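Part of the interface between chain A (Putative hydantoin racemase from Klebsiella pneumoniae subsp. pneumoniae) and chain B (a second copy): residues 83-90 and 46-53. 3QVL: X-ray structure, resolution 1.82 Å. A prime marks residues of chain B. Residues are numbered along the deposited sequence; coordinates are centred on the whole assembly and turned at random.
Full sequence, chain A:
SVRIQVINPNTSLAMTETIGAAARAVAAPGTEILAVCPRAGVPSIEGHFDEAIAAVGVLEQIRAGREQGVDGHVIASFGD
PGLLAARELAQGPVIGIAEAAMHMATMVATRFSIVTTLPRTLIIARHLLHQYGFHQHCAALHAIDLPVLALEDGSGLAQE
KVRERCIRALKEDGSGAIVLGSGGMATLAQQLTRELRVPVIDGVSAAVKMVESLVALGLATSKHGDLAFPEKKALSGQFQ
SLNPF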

# COMPACT_ATOMS: atom_id res chain seq x y z
N LEU A 83 20.85 -1.67 -11.94
CA LEU A 83 21.30 -1.98 -10.58
C LEU A 83 21.30 -3.47 -10.27
O LEU A 83 22.32 -4.02 -9.83
CB LEU A 83 20.49 -1.21 -9.53
CG LEU A 83 20.85 -1.43 -8.05
CD1 LEU A 83 22.24 -0.89 -7.72
CD2 LEU A 83 19.81 -0.81 -7.14
N LEU A 84 20.17 -4.13 -10.51
CA LEU A 84 20.04 -5.56 -10.20
C LEU A 84 20.82 -6.43 -11.19
O LEU A 84 21.34 -7.49 -10.81
CB LEU A 84 18.56 -5.97 -10.12
CG LEU A 84 17.72 -5.29 -9.04
CD1 LEU A 84 16.30 -5.83 -9.02
CD2 LEU A 84 18.36 -5.42 -7.65
N ALA A 85 20.91 -5.97 -12.43
CA ALA A 85 21.74 -6.62 -13.45
C ALA A 85 23.21 -6.59 -13.04
O ALA A 85 23.92 -7.58 -13.17
CB ALA A 85 21.55 -5.94 -14.80
N ALA A 86 23.64 -5.44 -12.52
CA ALA A 86 25.01 -5.25 -12.05
C ALA A 86 25.32 -6.12 -10.83
O ALA A 86 26.42 -6.65 -10.71
CB ALA A 86 25.26 -3.78 -11.72
N ARG A 87 24.34 -6.26 -9.94
CA ARG A 87 24.50 -7.09 -8.74
C ARG A 87 24.65 -8.57 -9.07
O ARG A 87 25.34 -9.30 -8.36
CB ARG A 87 23.35 -6.86 -7.77
CG ARG A 87 23.45 -5.53 -7.05
CD ARG A 87 22.34 -5.31 -6.05
NE ARG A 87 22.51 -4.03 -5.37
CZ ARG A 87 21.64 -3.49 -4.52
NH1 ARG A 87 20.51 -4.11 -4.21
NH2 ARG A 87 21.92 -2.32 -3.96
N GLU A 88 24.01 -9.00 -10.16
CA GLU A 88 24.17 -10.37 -10.66
C GLU A 88 25.58 -10.60 -11.20
O GLU A 88 26.21 -11.61 -10.89
CB GLU A 88 23.14 -10.67 -11.75
CG GLU A 88 21.71 -10.85 -11.25
CD GLU A 88 20.75 -11.30 -12.33
OE1 GLU A 88 21.15 -11.34 -13.52
OE2 GLU A 88 19.59 -11.62 -12.01
N LEU A 89 26.06 -9.65 -12.00
CA LEU A 89 27.36 -9.78 -12.66
C LEU A 89 28.54 -9.60 -11.70
O LEU A 89 29.53 -10.34 -11.78
CB LEU A 89 27.48 -8.80 -13.84
CG LEU A 89 28.68 -8.91 -14.78
CD1 LEU A 89 28.75 -10.27 -15.47
CD2 LEU A 89 28.66 -7.79 -15.82
N ALA A 90 28.43 -8.63 -10.79
CA ALA A 90 29.52 -8.31 -9.86
C ALA A 90 29.57 -9.25 -8.66
O ALA A 90 28.55 -9.81 -8.25
CB ALA A 90 29.42 -6.87 -9.40
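Chain B, residues 46-53: EGHFDEAI

The start of a helix in chain B is met by a glutamate from the neighbouring subunit. Glu88 of chain A reaches across the interface and presents its carboxylate to the first backbone NH groups of helix 48′-53′. The N of Phe49′ donates to Glu88 OE1 over 2.8 Å, and the N of His48′ donates to Glu88 OE2 over 2.9 Å, both with nearly straight N-H...O angles of 165°. The position of OE2 is the less certain of the two, since it lies too close to the His48′ ring in the model. The general principle is familiar: the first turn of a helix carries NH groups that have no carbonyl partner one turn earlier, and an acidic side chain can satisfy them while its negative charge suits the helix dipole. Here the principle operates between subunits.

A water extends the arrangement by one residue. Water 1 donates to Glu88 OE1 at 2.7 Å and accepts from the N of Asp50′ at 3.0 Å, so the carboxylate serves the next NH of the turn indirectly.

The backbone of chain B leads into the helix through two residues, Glu46′ and Gly47′, with Gly47′ at the N-cap position and at phi/psi of 148/-177, a conformation that by itself calls for glycine. A CB there would also point toward chain A and fall 2.9 Å from Glu88 OE2, a clash; as built, the CA of Gly47′ lies 3.6 Å from that oxygen. Helical hydrogen bonding then begins with the N of Glu51′ to the O of Gly47′ at 3.1 Å. Within chain B, the N of Glu46′ donates to Asp50′ OD2 at 2.8 Å, tying the approach to the helix to its first turn.

Chain A contributes helix 83-89, and the two axes come within 7.8 Å at a signed crossing angle of -126°, so the helices run in broadly opposing directions but well short of antiparallel. At the point of closest register stands Ala85, whose CA is 4.0 Å from the CA of Phe49′. Ala85 CB packs 3.5 Å from the O of His48′, 3.7 Å from the CA of Phe49′ and 4.0 Å from the CB of Ala52′, an alanine-to-alanine contact one turn further along chain B.

Larger side chains complete the surface. His48′ has its CA-to-CB bond directed toward chain A, and Leu84 covers one face of its imidazole, with Leu84 CB 3.8 Å from the ring centroid in a CH-pi contact; Leu84 CD1 also comes within 3.5 Å of His48′ CE1. Leu89, in the t rotamer about chi1, brings its CD2 to 3.9 Å from CE1 of Phe49′. Together the two stretches bury 380 Å², joining apolar packing to a carboxylate that holds the helix start by its backbone.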

# COMPACT_ATOMS: atom_id res chain seq x y z
N GLU B 46 16.73 -15.08 -18.18
CA GLU B 46 16.65 -15.79 -16.90
C GLU B 46 17.28 -14.98 -15.76
O GLU B 46 18.08 -15.51 -14.99
CB GLU B 46 17.32 -17.16 -17.01
CG GLU B 46 16.69 -18.09 -18.04
CD GLU B 46 17.46 -19.38 -18.22
OE1 GLU B 46 18.71 -19.33 -18.34
OE2 GLU B 46 16.83 -20.45 -18.25
N GLY B 47 16.91 -13.71 -15.67
CA GLY B 47 17.44 -12.83 -14.64
C GLY B 47 17.57 -11.39 -15.09
O GLY B 47 17.21 -11.05 -16.22
N HIS B 48 18.11 -10.55 -14.21
CA HIS B 48 18.18 -9.11 -14.43
C HIS B 48 19.24 -8.73 -15.47
O HIS B 48 19.03 -7.80 -16.25
CB HIS B 48 18.43 -8.39 -13.10
CG HIS B 48 17.52 -8.83 -11.99
ND1 HIS B 48 16.30 -8.25 -11.75
CD2 HIS B 48 17.66 -9.82 -11.07
CE1 HIS B 48 15.73 -8.85 -10.72
NE2 HIS B 48 16.53 -9.80 -10.29
N PHE B 49 20.36 -9.44 -15.46
CA PHE B 49 21.43 -9.27 -16.44
C PHE B 49 20.92 -9.55 -17.85
O PHE B 49 21.14 -8.76 -18.77
CB PHE B 49 22.62 -10.17 -16.08
CG PHE B 49 23.73 -10.18 -17.10
CD1 PHE B 49 24.72 -9.21 -17.09
CD2 PHE B 49 23.80 -11.20 -18.05
CE1 PHE B 49 25.75 -9.23 -18.03
CE2 PHE B 49 24.83 -11.23 -18.99
CZ PHE B 49 25.81 -10.24 -18.98
N ASP B 50 20.23 -10.68 -18.01
CA ASP B 50 19.62 -11.06 -19.28
C ASP B 50 18.60 -10.03 -19.75
O ASP B 50 18.54 -9.71 -20.94
CB ASP B 50 18.96 -12.44 -19.17
CG ASP B 50 19.96 -13.57 -18.94
OD1 ASP B 50 21.17 -13.37 -19.16
OD2 ASP B 50 19.51 -14.66 -18.53
N GLU B 51 17.81 -9.51 -18.81
CA GLU B 51 16.79 -8.50 -19.11
C GLU B 51 17.36 -7.21 -19.66
O GLU B 51 16.80 -6.62 -20.59
CB GLU B 51 15.94 -8.20 -17.87
CG GLU B 51 14.86 -9.22 -17.58
CD GLU B 51 13.57 -8.59 -17.11
OE1 GLU B 51 13.60 -7.74 -16.19
OE2 GLU B 51 12.51 -8.94 -17.67
N ALA B 52 18.48 -6.76 -19.08
CA ALA B 52 19.15 -5.53 -19.51
C ALA B 52 19.65 -5.64 -20.95
O ALA B 52 19.55 -4.68 -21.72
CB ALA B 52 20.29 -5.19 -18.57
N ILE B 53 20.18 -6.81 -21.30
CA ILE B 53 20.62 -7.09 -22.66
C ILE B 53 19.43 -7.14 -23.61
O ILE B 53 19.45 -6.53 -24.68
CB ILE B 53 21.43 -8.41 -22.73
CG1 ILE B 53 22.76 -8.26 -21.99
CG2 ILE B 53 21.69 -8.82 -24.19
CD1 ILE B 53 23.50 -9.56 -21.76
O HOH W 1 20.50 -12.72 -15.79